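PDB 6IWY: flagellar hook-associated protein 2, which caps the tip of the growing flagellar filament, promotes polymerisation of flagellin there and keeps exported flagellin subunits from leaking out. Local coordinates for residues I42-A47 with K360-A365; L252-R257 with K313-S318; G149-S154 with E166-L171; G120-V125 with T213-E218. All coordinates share one frame; numbering follows the deposited sequence.

Interaction 1: I42-A47 with K360-A365; sequences INELGA and KNLQKA
Ile42 faces both Leu362 and Gln363, and this two-against-one pairing is a classic beta bulge. In this fragment of the cap protein it lies where strand 42-49 pairs antiparallel with strand 359-361, at the edge of a four-stranded sheet. The backbone bonds come first. Ile42 O accepts from Leu362 N at 2.8 Å and, weakly, from Gln363 N, so one carbonyl serves both residues of the bulge. Ile42 N gives its hydrogen to Gln363 O. Beyond the bulge, Glu44 and Lys360 form a hydrogen-bonded pair, with Glu44 N to Lys360 O at 2.9 Å and Lys360 N to Glu44 O at 3.1 Å.

The side-chain polar contact is between two amides. Asn361 ND2 donates to Asn43 OD1 at 2.9 Å, nearly straight at 162°. The donor sits above the carbonyl plane of Asn43, and the two amide planes are 54° apart. Asn361 CG is anti to the backbone N (chi1 -177°), on the face it shares with Asn43. Within 360-365, Asn361 ND2 also donates to Gln363 O at 3.1 Å, from well above the carbonyl plane. Asn43 ND2 turns to Asp41 and to Val114 O of strand 110-116, so this amide links three parts of the chain.

The other face carries Ile42, Gln363, Glu44 and Lys360, in contacts of mixed kind. Ile42 CG2 meets Leu362 CB, and Ile42 CD1 rests against the Gln363 amide, whose NE2 is bonded to Gly40 O. The Glu44 and Lys360 side chains run side by side, but their charged atoms stay apart. Glu44 OE1 lies near Lys360 CE, and Glu44 OE2 is 3.5 Å from Leu362 CD1.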
loop_
_atom_site.group_PDB
_atom_site.type_symbol
_atom_site.label_atom_id
_atom_site.label_comp_id
_atom_site.label_asym_id
_atom_site.label_seq_id
_atom_site.Cartn_x
_atom_site.Cartn_y
_atom_site.Cartn_z
ATOM N N ILE A 42 1.867 4.000 -13.444
ATOM C CA ILE A 42 1.877 5.456 -13.382
ATOM C C ILE A 42 0.744 5.908 -12.511
ATOM O O ILE A 42 -0.390 5.630 -12.818
ATOM C CB ILE A 42 1.727 6.139 -14.775
ATOM C CG1 ILE A 42 2.905 5.790 -15.689
ATOM C CG2 ILE A 42 1.641 7.673 -14.625
ATOM C CD1 ILE A 42 2.668 6.215 -17.125
ATOM N N ASN A 43 1.060 6.613 -11.433
ATOM C CA ASN A 43 0.053 7.030 -10.471
ATOM C C ASN A 43 0.180 8.475 -10.160
ATOM O O ASN A 43 1.305 9.029 -10.119
ATOM C CB ASN A 43 0.258 6.311 -9.157
ATOM C CG ASN A 43 0.221 4.838 -9.304
ATOM O OD1 ASN A 43 -0.851 4.260 -9.477
ATOM N ND2 ASN A 43 1.378 4.209 -9.249
ATOM N N GLU A 44 -0.957 9.094 -9.914
ATOM C CA GLU A 44 -0.962 10.413 -9.340
ATOM C C GLU A 44 -1.101 10.209 -7.865
ATOM O O GLU A 44 -1.874 9.379 -7.453
ATOM C CB GLU A 44 -2.150 11.221 -9.830
ATOM C CG GLU A 44 -2.060 11.635 -11.260
ATOM C CD GLU A 44 -3.376 12.107 -11.762
ATOM O OE1 GLU A 44 -4.334 12.116 -10.960
ATOM O OE2 GLU A 44 -3.472 12.449 -12.957
ATOM N N LEU A 45 -0.388 10.986 -7.079
ATOM C CA LEU A 45 -0.539 10.954 -5.635
ATOM C C LEU A 45 -0.555 12.407 -5.125
ATOM O O LEU A 45 0.317 13.178 -5.463
ATOM C CB LEU A 45 0.624 10.171 -5.013
ATOM C CG LEU A 45 0.771 10.163 -3.490
ATOM C CD1 LEU A 45 -0.223 9.191 -2.853
ATOM C CD2 LEU A 45 2.216 9.843 -3.046
ATOM N N GLY A 46 -1.556 12.778 -4.336
ATOM C CA GLY A 46 -1.537 14.050 -3.652
ATOM C C GLY A 46 -2.303 15.050 -4.462
ATOM O O GLY A 46 -2.808 14.719 -5.546
ATOM N N ALA A 47 -2.382 16.276 -3.937
ATOM C CA ALA A 47 -3.295 17.292 -4.455
ATOM C C ALA A 47 -2.586 18.097 -5.527
ATOM O O ALA A 47 -1.468 17.764 -5.881
ATOM C CB ALA A 47 -3.796 18.196 -3.335
ATOM N N LYS A 360 -4.591 7.982 -7.579
ATOM C CA LYS A 360 -5.304 7.448 -8.746
ATOM C C LYS A 360 -4.287 6.772 -9.668
ATOM O O LYS A 360 -3.269 7.359 -9.978
ATOM C CB LYS A 360 -6.014 8.584 -9.496
ATOM C CG LYS A 360 -6.721 8.205 -10.814
ATOM C CD LYS A 360 -7.794 9.224 -11.202
ATOM C CE LYS A 360 -7.342 10.307 -12.198
ATOM N NZ LYS A 360 -7.847 10.076 -13.609
ATOM N N ASN A 361 -4.576 5.554 -10.118
ATOM C CA ASN A 361 -3.742 4.891 -11.115
ATOM C C ASN A 361 -4.107 5.379 -12.514
ATOM O O ASN A 361 -5.269 5.414 -12.867
ATOM C CB ASN A 361 -3.919 3.373 -11.025
ATOM C CG ASN A 361 -3.033 2.632 -11.990
ATOM O OD1 ASN A 361 -3.493 2.161 -13.018
ATOM N ND2 ASN A 361 -1.742 2.561 -11.687
ATOM N N LEU A 362 -3.103 5.791 -13.287
ATOM C CA LEU A 362 -3.286 6.206 -14.696
ATOM C C LEU A 362 -2.947 5.083 -15.700
ATOM O O LEU A 362 -3.501 5.017 -16.801
ATOM C CB LEU A 362 -2.424 7.420 -14.981
ATOM C CG LEU A 362 -2.908 8.727 -14.347
ATOM C CD1 LEU A 362 -2.082 9.915 -14.883
ATOM C CD2 LEU A 362 -4.358 8.945 -14.615
ATOM N N GLN A 363 -2.038 4.204 -15.300
ATOM C CA GLN A 363 -1.585 3.103 -16.136
ATOM C C GLN A 363 -1.080 1.965 -15.251
ATOM O O GLN A 363 -0.256 2.191 -14.377
ATOM C CB GLN A 363 -0.439 3.570 -17.017
ATOM C CG GLN A 363 0.191 2.470 -17.749
ATOM C CD GLN A 363 1.195 2.946 -18.722
ATOM O OE1 GLN A 363 0.849 3.561 -19.728
ATOM N NE2 GLN A 363 2.461 2.646 -18.453
ATOM N N LYS A 364 -1.577 0.753 -15.490
ATOM C CA LYS A 364 -1.199 -0.394 -14.658
ATOM C C LYS A 364 -0.009 -1.118 -15.219
ATOM O O LYS A 364 -0.029 -1.536 -16.379
ATOM C CB LYS A 364 -2.320 -1.412 -14.552
ATOM C CG LYS A 364 -3.578 -0.901 -13.921
ATOM C CD LYS A 364 -4.566 -2.069 -13.742
ATOM C CE LYS A 364 -6.000 -1.608 -13.464
ATOM N NZ LYS A 364 -6.915 -2.731 -13.849
ATOM N N ALA A 365 1.006 -1.279 -14.377
ATOM C CA ALA A 365 2.106 -2.203 -14.640
ATOM C C ALA A 365 1.516 -3.480 -15.152
ATOM O O ALA A 365 0.492 -3.930 -14.638
ATOM C CB ALA A 365 2.879 -2.473 -13.381
#

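Interaction 2: L252-R257 with K313-S318; sequences LLKSSR and KLVINS
Leu253 and Ile316 form an antiparallel hydrogen-bonded pair, followed by the non-hydrogen-bonded pair of Lys254 and Val315. Ile316 N donates to Leu253 O at 2.9 Å, while the return bond from Leu253 N is weak. CA-H...O contacts add to the pairing, such as Val315 CA to Leu253 O at 3.3 Å.

Ser255 bonds twice to one acceptor. Its N points almost straight at Leu314 O, 3.0 Å away with an N-H...O angle of 168°. Its OG, anti to the carbonyl carbon (chi1 -41°), reaches the same Leu314 O from 3.1 Å and lies close against Leu314 CB. At the other end, Asn317 OD1 accepts from Leu252 N at 3.2 Å, with the donor above the carbonyl plane. A side chain thus takes over where the backbone pairing stops.

The apolar side chains of Leu253 and Ile316 lie side by side and point the same way. Leu253 CD2 meets Ile316 CD1 at 3.8 Å. Leu253 also packs on Leu323 and Ile325 of strand 322-327. Leu252 CD2 touches Ser318 CB at 4.0 Å.

Lys313 has an extended chain beyond CG and runs alongside residues 255-257. Its CD passes Ser255 O, and its CE comes near Arg257 CA. Its NZ donates to Ser256 O at 3.2 Å from above the carbonyl plane. Lys254 NZ lies farther off, a like charge not in contact.

The arrangement is an edge-strand pairing in a three-stranded antiparallel sheet: strand 253-254 flanks the central strand 314-318, which falls within the flagellin hook IN motif.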
loop_
_atom_site.group_PDB
_atom_site.type_symbol
_atom_site.label_atom_id
_atom_site.label_comp_id
_atom_site.label_asym_id
_atom_site.label_seq_id
_atom_site.Cartn_x
_atom_site.Cartn_y
_atom_site.Cartn_z
ATOM N N LEU A 252 2.981 4.444 15.228
ATOM C CA LEU A 252 2.908 5.871 14.867
ATOM C C LEU A 252 4.194 6.692 15.022
ATOM O O LEU A 252 4.549 7.498 14.168
ATOM C CB LEU A 252 1.836 6.522 15.736
ATOM C CG LEU A 252 1.593 8.006 15.532
ATOM C CD1 LEU A 252 0.872 8.190 14.221
ATOM C CD2 LEU A 252 0.799 8.572 16.697
ATOM N N LEU A 253 4.847 6.547 16.155
ATOM C CA LEU A 253 5.993 7.369 16.475
ATOM C C LEU A 253 7.004 6.485 17.130
ATOM O O LEU A 253 6.690 5.696 17.988
ATOM C CB LEU A 253 5.607 8.521 17.408
ATOM C CG LEU A 253 6.739 9.432 17.923
ATOM C CD1 LEU A 253 7.694 9.880 16.790
ATOM C CD2 LEU A 253 6.181 10.676 18.683
ATOM N N LYS A 254 8.243 6.625 16.708
ATOM C CA LYS A 254 9.339 5.864 17.285
ATOM C C LYS A 254 10.445 6.858 17.473
ATOM O O LYS A 254 10.767 7.535 16.533
ATOM C CB LYS A 254 9.737 4.725 16.328
ATOM C CG LYS A 254 11.164 4.166 16.527
ATOM C CD LYS A 254 11.245 2.675 16.206
ATOM C CE LYS A 254 12.511 2.317 15.472
ATOM N NZ LYS A 254 12.442 2.821 14.085
ATOM N N SER A 255 11.001 6.956 18.671
ATOM C CA SER A 255 12.126 7.868 18.908
ATOM C C SER A 255 13.248 7.670 17.907
ATOM O O SER A 255 13.454 6.564 17.401
ATOM C CB SER A 255 12.747 7.645 20.269
ATOM O OG SER A 255 11.741 7.421 21.210
ATOM N N SER A 256 13.974 8.748 17.634
ATOM C CA SER A 256 15.180 8.665 16.792
ATOM C C SER A 256 16.338 7.982 17.490
ATOM O O SER A 256 17.220 7.468 16.848
ATOM C CB SER A 256 15.650 10.050 16.388
ATOM O OG SER A 256 14.894 10.512 15.292
ATOM N N ARG A 257 16.324 8.025 18.811
ATOM C CA ARG A 257 17.433 7.617 19.628
ATOM C C ARG A 257 16.870 6.933 20.864
ATOM O O ARG A 257 15.753 7.209 21.260
ATOM C CB ARG A 257 18.190 8.860 20.075
ATOM C CG ARG A 257 18.840 9.698 18.948
ATOM C CD ARG A 257 19.960 8.949 18.209
ATOM N NE ARG A 257 21.168 9.775 18.099
ATOM C CZ ARG A 257 22.387 9.426 18.506
ATOM N NH1 ARG A 257 22.654 8.234 19.039
ATOM N NH2 ARG A 257 23.364 10.287 18.362
ATOM N N LYS A 313 13.950 1.326 21.983
ATOM C CA LYS A 313 13.401 2.655 21.681
ATOM C C LYS A 313 11.914 2.845 22.095
ATOM O O LYS A 313 11.100 1.919 22.033
ATOM C CB LYS A 313 13.626 2.981 20.199
ATOM C CG LYS A 313 15.091 3.292 19.903
ATOM C CD LYS A 313 15.347 3.632 18.443
ATOM C CE LYS A 313 16.803 4.055 18.254
ATOM N NZ LYS A 313 17.268 4.226 16.838
ATOM N N LEU A 314 11.592 4.056 22.543
ATOM C CA LEU A 314 10.224 4.433 22.869
ATOM C C LEU A 314 9.385 4.421 21.603
ATOM O O LEU A 314 9.732 5.093 20.625
ATOM C CB LEU A 314 10.205 5.833 23.462
ATOM C CG LEU A 314 8.882 6.357 23.986
ATOM C CD1 LEU A 314 8.397 5.500 25.148
ATOM C CD2 LEU A 314 9.056 7.844 24.421
ATOM N N VAL A 315 8.302 3.650 21.602
ATOM C CA VAL A 315 7.324 3.721 20.535
ATOM C C VAL A 315 6.027 4.207 21.144
ATOM O O VAL A 315 5.559 3.639 22.089
ATOM C CB VAL A 315 7.135 2.369 19.861
ATOM C CG1 VAL A 315 6.095 2.468 18.767
ATOM C CG2 VAL A 315 8.456 1.877 19.288
ATOM N N ILE A 316 5.482 5.302 20.638
ATOM C CA ILE A 316 4.213 5.827 21.110
ATOM C C ILE A 316 3.144 5.657 20.022
ATOM O O ILE A 316 3.384 5.914 18.852
ATOM C CB ILE A 316 4.274 7.313 21.407
ATOM C CG1 ILE A 316 5.512 7.682 22.236
ATOM C CG2 ILE A 316 3.045 7.732 22.130
ATOM C CD1 ILE A 316 5.846 9.159 22.125
ATOM N N ASN A 317 1.962 5.240 20.448
ATOM C CA ASN A 317 0.772 5.213 19.624
ATOM C C ASN A 317 -0.355 6.110 20.163
ATOM O O ASN A 317 -0.411 6.403 21.349
ATOM C CB ASN A 317 0.316 3.773 19.521
ATOM C CG ASN A 317 0.921 3.089 18.349
ATOM O OD1 ASN A 317 0.673 3.513 17.209
ATOM N ND2 ASN A 317 1.726 2.032 18.585
ATOM N N SER A 318 -1.250 6.520 19.277
ATOM C CA SER A 318 -2.430 7.250 19.644
ATOM C C SER A 318 -3.688 6.658 18.973
ATOM O O SER A 318 -3.639 6.281 17.810
ATOM C CB SER A 318 -2.271 8.673 19.186
ATOM O OG SER A 318 -3.517 9.352 19.255
#

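Interaction 3: G149-S154 with E166-L171; sequences GKSEVS and EVPIML
Ser154 OG sits between the backbone N and the carbonyl carbon (chi1 80°); the Glu166 chain is extended beyond CG, and its OE2 meets that hydroxyl. Ser154 OG donates to Glu166 OE2 at 3.1 Å. The carboxylate uses its anti lone pair, the one away from its other oxygen. The hydroxyl also lies 3.2 Å from Glu166 CG, so it sits beside the glutamate chain as well as at its tip. Lys233 makes a long, weak ion pair with the same OE2.

Ser151 OG lies beside the CA-CB side of Pro168, 3.3 Å from Pro168 CB and farther from CG.

The backbone link is a single bond, Ile169 N to Val153 O at 3.0 Å, straight to 164°. Ser154 CA adds a CA-H...O contact to Val167 O at 3.3 Å. Proline has no N-H to give at position 168, and Pro168 pairs with Ser154 as a non-hydrogen-bonded pair.

On the buried side, Val153 CG1 meets Ile169 CB at 4.0 Å, the two side chains crossing at a slant. Both pack on Leu143 of strand 141-143. Ile169 also reaches Met190 of helix 179-196.

This is the start of an antiparallel pairing within a four-stranded sheet. The loop 149-153 runs into strand 154-158, which lies next to strand 164-173, and helix 179-196 packs against the sheet through residues of the latter.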
loop_
_atom_site.group_PDB
_atom_site.type_symbol
_atom_site.label_atom_id
_atom_site.label_comp_id
_atom_site.label_asym_id
_atom_site.label_seq_id
_atom_site.Cartn_x
_atom_site.Cartn_y
_atom_site.Cartn_z
ATOM N N GLY A 149 -21.245 -21.826 14.351
ATOM C CA GLY A 149 -21.970 -20.684 13.802
ATOM C C GLY A 149 -21.113 -19.572 13.242
ATOM O O GLY A 149 -21.638 -18.492 12.938
ATOM N N LYS A 150 -19.812 -19.832 13.047
ATOM C CA LYS A 150 -18.889 -18.786 12.529
ATOM C C LYS A 150 -18.541 -19.025 11.076
ATOM O O LYS A 150 -18.404 -20.163 10.652
ATOM C CB LYS A 150 -17.596 -18.650 13.375
ATOM N N SER A 151 -18.414 -17.931 10.316
ATOM C CA SER A 151 -17.983 -18.018 8.928
ATOM C C SER A 151 -16.706 -18.833 8.824
ATOM O O SER A 151 -15.794 -18.663 9.609
ATOM C CB SER A 151 -17.695 -16.649 8.348
ATOM O OG SER A 151 -18.878 -15.914 8.138
ATOM N N GLU A 152 -16.650 -19.734 7.858
ATOM C CA GLU A 152 -15.417 -20.483 7.610
ATOM C C GLU A 152 -14.332 -19.562 7.009
ATOM O O GLU A 152 -13.177 -19.810 7.169
ATOM C CB GLU A 152 -15.718 -21.693 6.730
ATOM C CG GLU A 152 -16.611 -22.668 7.444
ATOM C CD GLU A 152 -16.843 -23.983 6.706
ATOM O OE1 GLU A 152 -17.143 -23.965 5.495
ATOM O OE2 GLU A 152 -16.754 -25.041 7.369
ATOM N N VAL A 153 -14.742 -18.501 6.328
ATOM C CA VAL A 153 -13.864 -17.452 5.869
ATOM C C VAL A 153 -14.623 -16.150 5.990
ATOM O O VAL A 153 -15.748 -16.067 5.527
ATOM C CB VAL A 153 -13.445 -17.642 4.386
ATOM C CG1 VAL A 153 -12.903 -16.304 3.769
ATOM C CG2 VAL A 153 -12.385 -18.750 4.256
ATOM N N SER A 154 -14.010 -15.134 6.600
ATOM C CA SER A 154 -14.571 -13.776 6.580
ATOM C C SER A 154 -13.469 -12.738 6.468
ATOM O O SER A 154 -12.363 -12.954 6.928
ATOM C CB SER A 154 -15.403 -13.490 7.817
ATOM O OG SER A 154 -14.582 -13.167 8.906
ATOM N N GLU A 166 -17.013 -7.313 9.770
ATOM C CA GLU A 166 -16.737 -8.643 9.288
ATOM C C GLU A 166 -17.668 -8.913 8.104
ATOM O O GLU A 166 -18.865 -8.712 8.191
ATOM C CB GLU A 166 -16.987 -9.619 10.432
ATOM C CG GLU A 166 -15.991 -10.768 10.480
ATOM C CD GLU A 166 -15.907 -11.510 11.840
ATOM O OE1 GLU A 166 -16.469 -11.024 12.871
ATOM O OE2 GLU A 166 -15.265 -12.603 11.854
ATOM N N VAL A 167 -17.110 -9.302 6.972
ATOM C CA VAL A 167 -17.911 -9.639 5.799
ATOM C C VAL A 167 -17.761 -11.137 5.555
ATOM O O VAL A 167 -16.679 -11.604 5.169
ATOM C CB VAL A 167 -17.396 -8.900 4.568
ATOM C CG1 VAL A 167 -18.228 -9.267 3.358
ATOM C CG2 VAL A 167 -17.359 -7.376 4.823
ATOM N N PRO A 168 -18.819 -11.909 5.818
ATOM C CA PRO A 168 -18.749 -13.342 5.566
ATOM C C PRO A 168 -18.468 -13.574 4.122
ATOM O O PRO A 168 -18.936 -12.815 3.335
ATOM C CB PRO A 168 -20.168 -13.816 5.895
ATOM C CG PRO A 168 -20.694 -12.833 6.880
ATOM C CD PRO A 168 -20.045 -11.524 6.539
ATOM N N ILE A 169 -17.689 -14.576 3.761
ATOM C CA ILE A 169 -17.543 -14.937 2.355
ATOM C C ILE A 169 -18.037 -16.359 2.132
ATOM O O ILE A 169 -17.429 -17.309 2.614
ATOM C CB ILE A 169 -16.080 -14.774 1.853
ATOM C CG1 ILE A 169 -15.806 -13.300 1.465
ATOM C CG2 ILE A 169 -15.810 -15.650 0.612
ATOM C CD1 ILE A 169 -15.449 -12.359 2.617
ATOM N N MET A 170 -19.140 -16.487 1.397
ATOM C CA MET A 170 -19.771 -17.785 1.117
ATOM C C MET A 170 -19.595 -18.181 -0.337
ATOM O O MET A 170 -19.720 -17.337 -1.245
ATOM C CB MET A 170 -21.260 -17.739 1.402
ATOM C CG MET A 170 -21.604 -17.215 2.789
ATOM S SD MET A 170 -20.768 -18.126 4.122
ATOM C CE MET A 170 -21.773 -17.514 5.482
ATOM N N LEU A 171 -19.349 -19.474 -0.555
ATOM C CA LEU A 171 -18.918 -19.965 -1.846
ATOM C C LEU A 171 -18.940 -21.480 -1.885
ATOM O O LEU A 171 -18.178 -22.126 -1.161
ATOM C CB LEU A 171 -17.483 -19.512 -2.114
ATOM C CG LEU A 171 -16.939 -19.793 -3.508
ATOM C CD1 LEU A 171 -17.815 -19.092 -4.580
ATOM C CD2 LEU A 171 -15.483 -19.322 -3.593
#

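Interaction 4: G120-V125 with T213-E218; sequences GEDNRV and TLHGGE
Glu121 reaches across to the turn at 214-216 with its whole side chain. Its CB points toward that segment. CG is anti to the backbone N (chi1 -160°) and comes within 4.4 Å of Leu214 CD1. The chain stays extended, which brings CD to 3.8 Å from His215 N. There the carboxylate divides. OE1 lies 3.7 Å from Leu214 CA, with Thr213 O a little farther off. OE2 accepts a weak hydrogen bond from Gly216 N at 3.4 Å and is 3.3 Å from His215 N. The weak bond from Gly216 N may ease the charge of the acid a little.

The contact joins a loop to the end of an edge strand and the turn after it. Residues 121-122 form a short 3-10 segment between strands 110-116 and 126-127. Across from it, strand 209-214, at the edge of a three-stranded antiparallel sheet, ends in a turn where His215, Gly216 and Gly217 all have positive phi. Gly217 N closes this turn on Leu214 O.

The Asp122 and His215 side chains cross at about a right angle, the carboxylate and ring planes 81° apart. Asp122 OD1 lies oblique to the ring, 3.1 Å from His215 NE2, but the angle is too poor for a hydrogen bond. Leu214 CD1 lies over the centre of one ring face, 3.7 Å above the plane, and also touches Asp122 OD1. Arg124 turns its guanidinium edge to Thr213 O without bonding it; its NH2 forms a salt bridge with Asp212.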
loop_
_atom_site.group_PDB
_atom_site.type_symbol
_atom_site.label_atom_id
_atom_site.label_comp_id
_atom_site.label_asym_id
_atom_site.label_seq_id
_atom_site.Cartn_x
_atom_site.Cartn_y
_atom_site.Cartn_z
ATOM N N GLY A 120 6.166 -4.763 -16.225
ATOM C CA GLY A 120 5.652 -6.058 -15.764
ATOM C C GLY A 120 4.694 -5.982 -14.573
ATOM O O GLY A 120 4.819 -5.133 -13.689
ATOM N N GLU A 121 3.755 -6.914 -14.556
ATOM C CA GLU A 121 2.751 -7.065 -13.508
ATOM C C GLU A 121 3.212 -6.932 -12.055
ATOM O O GLU A 121 2.525 -6.309 -11.255
ATOM C CB GLU A 121 2.111 -8.431 -13.658
ATOM C CG GLU A 121 0.790 -8.523 -12.975
ATOM C CD GLU A 121 0.081 -9.826 -13.250
ATOM O OE1 GLU A 121 -1.161 -9.781 -13.251
ATOM O OE2 GLU A 121 0.747 -10.876 -13.449
ATOM N N ASP A 122 4.348 -7.533 -11.701
ATOM C CA ASP A 122 4.874 -7.446 -10.326
ATOM C C ASP A 122 5.182 -6.015 -9.858
ATOM O O ASP A 122 5.583 -5.812 -8.715
ATOM C CB ASP A 122 6.160 -8.277 -10.184
ATOM C CG ASP A 122 5.916 -9.770 -10.242
ATOM O OD1 ASP A 122 4.731 -10.188 -10.345
ATOM O OD2 ASP A 122 6.916 -10.532 -10.170
ATOM N N ASN A 123 5.016 -5.015 -10.718
ATOM C CA ASN A 123 5.346 -3.646 -10.306
ATOM C C ASN A 123 4.157 -2.749 -10.124
ATOM O O ASN A 123 4.288 -1.544 -10.170
ATOM C CB ASN A 123 6.366 -3.008 -11.258
ATOM C CG ASN A 123 7.740 -3.622 -11.110
ATOM O OD1 ASN A 123 8.520 -3.212 -10.247
ATOM N ND2 ASN A 123 8.032 -4.629 -11.929
ATOM N N ARG A 124 2.991 -3.315 -9.876
ATOM C CA ARG A 124 1.855 -2.455 -9.581
ATOM C C ARG A 124 2.193 -1.834 -8.242
ATOM O O ARG A 124 2.916 -2.459 -7.462
ATOM C CB ARG A 124 0.564 -3.234 -9.590
ATOM C CG ARG A 124 0.230 -3.707 -10.993
ATOM C CD ARG A 124 -1.053 -4.478 -11.051
ATOM N NE ARG A 124 -2.229 -3.625 -10.857
ATOM C CZ ARG A 124 -3.485 -4.073 -10.782
ATOM N NH1 ARG A 124 -3.744 -5.377 -10.889
ATOM N NH2 ARG A 124 -4.500 -3.201 -10.619
ATOM N N VAL A 125 1.789 -0.584 -8.014
ATOM C CA VAL A 125 1.979 0.037 -6.706
ATOM C C VAL A 125 0.669 0.024 -5.908
ATOM O O VAL A 125 -0.324 0.570 -6.321
ATOM C CB VAL A 125 2.479 1.456 -6.810
ATOM C CG1 VAL A 125 2.536 2.056 -5.441
ATOM C CG2 VAL A 125 3.866 1.525 -7.424
ATOM N N THR A 213 -6.441 -9.822 -9.125
ATOM C CA THR A 213 -5.683 -11.039 -9.366
ATOM C C THR A 213 -4.308 -10.684 -9.935
ATOM O O THR A 213 -4.137 -9.686 -10.631
ATOM C CB THR A 213 -6.390 -11.981 -10.333
ATOM O OG1 THR A 213 -6.200 -11.519 -11.672
ATOM C CG2 THR A 213 -7.880 -12.045 -10.020
ATOM N N LEU A 214 -3.343 -11.545 -9.654
ATOM C CA LEU A 214 -1.950 -11.270 -9.956
ATOM C C LEU A 214 -1.187 -12.587 -10.181
ATOM O O LEU A 214 -1.749 -13.664 -10.010
ATOM C CB LEU A 214 -1.405 -10.395 -8.825
ATOM C CG LEU A 214 -0.074 -10.585 -8.113
ATOM C CD1 LEU A 214 1.174 -10.065 -8.884
ATOM C CD2 LEU A 214 -0.255 -9.837 -6.794
ATOM N N HIS A 215 0.067 -12.493 -10.608
ATOM C CA HIS A 215 0.884 -13.664 -10.973
ATOM C C HIS A 215 0.119 -14.613 -11.888
ATOM O O HIS A 215 0.037 -15.801 -11.645
ATOM C CB HIS A 215 1.416 -14.398 -9.742
ATOM C CG HIS A 215 2.486 -13.653 -9.006
ATOM N ND1 HIS A 215 2.426 -13.405 -7.651
ATOM C CD2 HIS A 215 3.652 -13.106 -9.435
ATOM C CE1 HIS A 215 3.508 -12.745 -7.276
ATOM N NE2 HIS A 215 4.267 -12.545 -8.342
ATOM N N GLY A 216 -0.455 -14.048 -12.938
ATOM C CA GLY A 216 -1.137 -14.814 -13.966
ATOM C C GLY A 216 -2.344 -15.601 -13.500
ATOM O O GLY A 216 -2.714 -16.583 -14.139
ATOM N N GLY A 217 -2.981 -15.166 -12.414
ATOM C CA GLY A 217 -4.111 -15.903 -11.848
ATOM C C GLY A 217 -3.804 -16.552 -10.507
ATOM O O GLY A 217 -4.706 -16.747 -9.691
ATOM N N GLU A 218 -2.533 -16.859 -10.256
ATOM C CA GLU A 218 -2.153 -17.604 -9.047
ATOM C C GLU A 218 -2.421 -16.887 -7.726
ATOM O O GLU A 218 -2.392 -17.513 -6.682
ATOM C CB GLU A 218 -0.671 -17.992 -9.099
#

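How the interactions relate
Interactions 1 and 4 are surface contacts and are neighbours: Ala365 CB packs on Gly120 O, and Lys364 CD on Arg124 NH2. Asp41 bonds Asn43 and, weakly, Val125 N. Interactions 2 and 3 are partly buried and lie in separate sheets, about 36 Å apart between centres. Interactions 1, 2 and 3 all involve antiparallel pairing, but its extent differs. Interaction 1 has a bulge and an amide-amide bond, interaction 2 a regular pairing extended by side chains, and interaction 3 one backbone bond beside a serine-glutamate bond. Interaction 4 has no strand pairing and relies on acidic side chains facing a turn. Interactions 2 and 3 bury more residues, with Leu323 and Leu143 packed beside them.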